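Local coordinates for protein glycosyl hydrolase (Rhizobium leguminosarum bv. trifolii, PDB 5NDX) that probably hydrolyses O-glycosidic bonds as a family 39 glycoside hydrolase, being a bacterial orthologue of human alpha-L-iduronidase, at residues Pro233-Val245 with Ile287-Ile299. The protein carries 2 engineered substitutions. Residues are numbered along the deposited sequence; the frame is centred on the assembly and turned at random.
Sequences PKTNAIVDRTLLV and IIARIIEQHDRRI. With SO4 (sulfate ion), chain E.
Val239 and Arg298 meet face on: methyl CG1 of the valine lies over the centre of the guanidinium, 3.6 Å above its plane, while NH1 and NH2 both turn edgewise to Asp240. The two nitrogens share a single carboxylate oxygen, and the shorter bond, Arg298 NH2 to Asp240 OD1, is 2.7 Å long and fairly straight (161°). A bend at chi3 (56°) turns the guanidinium so that it lies against the flank of the 235-245 segment, where NH1 also makes a weak bond to Asn236 O. An alanine in place of Arg298 would probably leave Asp240 without its ionic mate and uncover Val239 CG1. The beta-branched valine suits this knob-into-hole site because its second methyl, CG2, sits over the His295 ring in a CH-pi contact, 3.7 Å from the centroid. The two segments lie on neighbouring helices that follow strands 216-219 and 261-263 of the TIM barrel, and the segment axes cross at -37°; strand 307-310 packs against Ile291, His295 and Ile299. Thr235 forms the other knob, well chosen for its two unlike branches: CG2 packs 3.5 Å from Ile291 CG1, whereas OG1 accepts from Gln294 NE2 at 3.0 Å and also bonds Asp416, the salt-bridge partner of Arg290. Farther out, His295 ND1 donates to Ile291 O (2.8 Å), fixing the ring's rotation, and a water links His295 NE2 with Thr242 OG1.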
# COMPACT_ATOMS: atom_id res chain seq x y z
N PRO A 233 7.04 -15.65 -10.34
CA PRO A 233 6.36 -15.79 -9.02
C PRO A 233 5.41 -17.00 -8.92
O PRO A 233 4.68 -17.26 -9.85
CB PRO A 233 5.55 -14.49 -8.89
CG PRO A 233 6.32 -13.50 -9.72
CD PRO A 233 6.85 -14.31 -10.90
N LYS A 234 5.45 -17.74 -7.82
CA LYS A 234 4.50 -18.84 -7.54
C LYS A 234 3.51 -18.35 -6.45
O LYS A 234 3.76 -18.51 -5.27
CB LYS A 234 5.25 -20.11 -7.02
CG LYS A 234 5.89 -20.98 -8.09
CD LYS A 234 6.60 -20.13 -9.15
CE LYS A 234 7.57 -20.83 -10.14
NZ LYS A 234 8.98 -20.39 -9.83
N THR A 235 2.45 -17.70 -6.87
CA THR A 235 1.63 -16.95 -5.92
C THR A 235 0.87 -17.89 -4.98
O THR A 235 0.79 -17.62 -3.77
CB THR A 235 0.69 -15.96 -6.62
OG1 THR A 235 -0.08 -16.64 -7.61
CG2 THR A 235 1.46 -14.88 -7.29
N ASN A 236 0.28 -18.95 -5.52
CA ASN A 236 -0.43 -19.92 -4.67
C ASN A 236 0.45 -20.55 -3.60
O ASN A 236 -0.07 -20.90 -2.50
CB ASN A 236 -1.20 -20.98 -5.48
CG ASN A 236 -2.67 -20.55 -5.82
OD1 ASN A 236 -3.11 -20.64 -6.98
ND2 ASN A 236 -3.40 -20.11 -4.85
N ALA A 237 1.77 -20.63 -3.84
CA ALA A 237 2.64 -21.22 -2.82
C ALA A 237 2.83 -20.32 -1.61
O ALA A 237 3.18 -20.78 -0.53
CB ALA A 237 3.99 -21.63 -3.42
N ILE A 238 2.59 -19.02 -1.78
CA ILE A 238 2.61 -18.11 -0.64
C ILE A 238 1.53 -18.55 0.35
O ILE A 238 1.80 -18.68 1.53
CB ILE A 238 2.40 -16.64 -1.05
CG1 ILE A 238 3.58 -16.14 -1.90
CG2 ILE A 238 2.21 -15.76 0.18
CD1 ILE A 238 3.31 -14.80 -2.61
N VAL A 239 0.33 -18.76 -0.14
CA VAL A 239 -0.77 -19.27 0.67
C VAL A 239 -0.47 -20.71 1.19
O VAL A 239 -0.77 -21.02 2.34
CB VAL A 239 -2.08 -19.27 -0.11
CG1 VAL A 239 -3.14 -20.11 0.62
CG2 VAL A 239 -2.55 -17.85 -0.30
N ASP A 240 0.13 -21.56 0.36
CA ASP A 240 0.48 -22.92 0.79
C ASP A 240 1.43 -22.88 1.98
O ASP A 240 1.21 -23.58 2.99
CB ASP A 240 1.10 -23.76 -0.33
CG ASP A 240 0.17 -23.96 -1.50
OD1 ASP A 240 -1.06 -23.84 -1.33
OD2 ASP A 240 0.67 -24.22 -2.61
N ARG A 241 2.48 -22.07 1.89
CA ARG A 241 3.43 -22.02 3.00
C ARG A 241 2.83 -21.40 4.25
O ARG A 241 3.16 -21.83 5.35
CB ARG A 241 4.77 -21.40 2.61
CG ARG A 241 5.51 -22.23 1.52
CD ARG A 241 6.95 -21.76 1.41
NE ARG A 241 7.00 -20.32 1.20
CZ ARG A 241 6.81 -19.74 0.02
NH1 ARG A 241 6.60 -20.47 -1.06
NH2 ARG A 241 6.86 -18.40 -0.06
N THR A 242 1.93 -20.43 4.09
CA THR A 242 1.24 -19.82 5.24
C THR A 242 0.37 -20.86 5.97
O THR A 242 0.36 -20.90 7.21
CB THR A 242 0.41 -18.59 4.80
OG1 THR A 242 1.28 -17.67 4.13
CG2 THR A 242 -0.24 -17.89 6.01
N LEU A 243 -0.34 -21.67 5.21
CA LEU A 243 -1.18 -22.72 5.77
C LEU A 243 -0.34 -23.85 6.40
O LEU A 243 -0.78 -24.45 7.37
CB LEU A 243 -2.15 -23.27 4.73
CG LEU A 243 -3.26 -22.32 4.28
CD1 LEU A 243 -4.10 -22.99 3.21
CD2 LEU A 243 -4.12 -21.89 5.45
N LEU A 244 0.86 -24.10 5.86
CA LEU A 244 1.80 -25.04 6.47
C LEU A 244 2.20 -24.54 7.84
O LEU A 244 2.30 -25.32 8.78
CB LEU A 244 3.06 -25.17 5.62
CG LEU A 244 3.97 -26.35 5.91
CD1 LEU A 244 3.27 -27.63 5.47
CD2 LEU A 244 5.27 -26.20 5.13
N VAL A 245 2.45 -23.25 7.95
CA VAL A 245 2.83 -22.66 9.26
C VAL A 245 1.66 -22.78 10.23
O VAL A 245 1.82 -23.17 11.40
CB VAL A 245 3.29 -21.19 9.11
CG1 VAL A 245 3.54 -20.51 10.45
CG2 VAL A 245 4.53 -21.11 8.24
N ILE A 287 -0.87 -9.11 -10.40
CA ILE A 287 -0.31 -10.07 -9.46
C ILE A 287 -0.53 -9.70 -8.01
O ILE A 287 -0.77 -10.57 -7.18
CB ILE A 287 1.20 -10.35 -9.78
CG1 ILE A 287 1.54 -11.80 -9.43
CG2 ILE A 287 2.12 -9.50 -8.98
CD1 ILE A 287 0.95 -12.78 -10.45
N ILE A 288 -0.44 -8.42 -7.65
CA ILE A 288 -0.84 -7.98 -6.28
C ILE A 288 -2.30 -8.35 -5.98
O ILE A 288 -2.64 -8.90 -4.91
CB ILE A 288 -0.66 -6.45 -6.14
CG1 ILE A 288 0.85 -6.09 -6.08
CG2 ILE A 288 -1.31 -5.90 -4.86
CD1 ILE A 288 1.17 -4.62 -6.33
N ALA A 289 -3.20 -8.07 -6.94
CA ALA A 289 -4.58 -8.38 -6.75
C ALA A 289 -4.82 -9.91 -6.69
O ALA A 289 -5.64 -10.39 -5.89
CB ALA A 289 -5.44 -7.70 -7.80
N ARG A 290 -4.09 -10.65 -7.52
CA ARG A 290 -4.20 -12.07 -7.54
C ARG A 290 -3.78 -12.71 -6.21
O ARG A 290 -4.46 -13.60 -5.71
CB ARG A 290 -3.40 -12.65 -8.70
CG ARG A 290 -3.12 -14.11 -8.64
CD ARG A 290 -2.59 -14.57 -9.97
NE ARG A 290 -2.09 -15.92 -9.94
CZ ARG A 290 -2.67 -17.01 -10.43
NH1 ARG A 290 -3.83 -17.00 -11.01
NH2 ARG A 290 -2.06 -18.16 -10.28
N ILE A 291 -2.67 -12.26 -5.65
CA ILE A 291 -2.22 -12.69 -4.32
C ILE A 291 -3.29 -12.39 -3.23
O ILE A 291 -3.64 -13.26 -2.38
CB ILE A 291 -0.91 -12.04 -3.98
CG1 ILE A 291 0.21 -12.70 -4.80
CG2 ILE A 291 -0.57 -12.14 -2.51
CD1 ILE A 291 1.46 -11.87 -4.86
N ILE A 292 -3.83 -11.19 -3.28
CA ILE A 292 -4.91 -10.82 -2.39
C ILE A 292 -6.11 -11.74 -2.54
O ILE A 292 -6.64 -12.27 -1.54
CB ILE A 292 -5.28 -9.34 -2.56
CG1 ILE A 292 -4.16 -8.49 -1.92
CG2 ILE A 292 -6.67 -9.06 -1.99
CD1 ILE A 292 -4.10 -7.03 -2.36
N GLU A 293 -6.56 -11.95 -3.79
CA GLU A 293 -7.74 -12.76 -3.97
C GLU A 293 -7.54 -14.22 -3.50
O GLU A 293 -8.46 -14.83 -2.94
CB GLU A 293 -8.21 -12.70 -5.42
CG GLU A 293 -9.54 -13.38 -5.67
CD GLU A 293 -9.47 -14.87 -5.96
OE1 GLU A 293 -8.39 -15.41 -6.25
OE2 GLU A 293 -10.56 -15.50 -5.93
N GLN A 294 -6.35 -14.76 -3.72
CA GLN A 294 -6.02 -16.08 -3.23
C GLN A 294 -6.08 -16.17 -1.69
O GLN A 294 -6.56 -17.17 -1.13
CB GLN A 294 -4.62 -16.52 -3.70
CG GLN A 294 -4.52 -16.84 -5.18
CD GLN A 294 -3.07 -16.88 -5.67
OE1 GLN A 294 -2.14 -16.44 -5.02
NE2 GLN A 294 -2.89 -17.33 -6.86
N HIS A 295 -5.55 -15.17 -1.00
CA HIS A 295 -5.66 -15.15 0.45
C HIS A 295 -7.14 -15.07 0.90
O HIS A 295 -7.54 -15.76 1.83
CB HIS A 295 -4.86 -13.99 1.05
CG HIS A 295 -3.41 -14.26 1.15
ND1 HIS A 295 -2.58 -14.23 0.05
CD2 HIS A 295 -2.63 -14.58 2.21
CE1 HIS A 295 -1.35 -14.54 0.43
NE2 HIS A 295 -1.35 -14.75 1.74
N ASP A 296 -7.93 -14.25 0.23
CA ASP A 296 -9.33 -14.12 0.57
C ASP A 296 -10.09 -15.45 0.34
O ASP A 296 -10.83 -15.90 1.23
CB ASP A 296 -9.99 -12.98 -0.21
CG ASP A 296 -11.41 -12.69 0.28
OD1 ASP A 296 -11.63 -12.25 1.44
OD2 ASP A 296 -12.30 -12.90 -0.52
N ARG A 297 -9.89 -16.06 -0.81
CA ARG A 297 -10.63 -17.25 -1.18
C ARG A 297 -10.14 -18.54 -0.46
O ARG A 297 -10.93 -19.38 -0.10
CB ARG A 297 -10.59 -17.42 -2.68
CG ARG A 297 -11.21 -18.72 -3.21
CD ARG A 297 -11.33 -18.72 -4.72
NE ARG A 297 -10.10 -18.19 -5.34
CZ ARG A 297 -8.97 -18.87 -5.55
NH1 ARG A 297 -8.89 -20.17 -5.29
NH2 ARG A 297 -7.92 -18.25 -6.06
N ARG A 298 -8.85 -18.69 -0.25
CA ARG A 298 -8.26 -19.92 0.28
C ARG A 298 -7.98 -19.89 1.78
O ARG A 298 -7.84 -20.96 2.39
CB ARG A 298 -6.96 -20.26 -0.46
CG ARG A 298 -7.17 -20.51 -1.95
CD ARG A 298 -5.89 -20.94 -2.70
NE ARG A 298 -5.35 -22.13 -2.06
CZ ARG A 298 -4.07 -22.50 -1.98
NH1 ARG A 298 -3.10 -21.83 -2.57
NH2 ARG A 298 -3.75 -23.54 -1.26
N ILE A 299 -7.84 -18.70 2.37
CA ILE A 299 -7.58 -18.62 3.79
C ILE A 299 -8.79 -18.04 4.57
O ILE A 299 -9.28 -18.68 5.51
CB ILE A 299 -6.27 -17.89 4.14
CG1 ILE A 299 -5.08 -18.54 3.43
CG2 ILE A 299 -6.00 -17.99 5.64
CD1 ILE A 299 -3.73 -17.89 3.72
S SO4 E . -11.45 -22.60 -3.99
O1 SO4 E . -11.76 -22.87 -5.41
O2 SO4 E . -12.55 -21.80 -3.40
O3 SO4 E . -11.31 -23.89 -3.27
O4 SO4 E . -10.16 -21.89 -3.89
O HOH W 1 -0.82 -15.74 -2.71
O HOH W 2 0.73 -15.01 3.52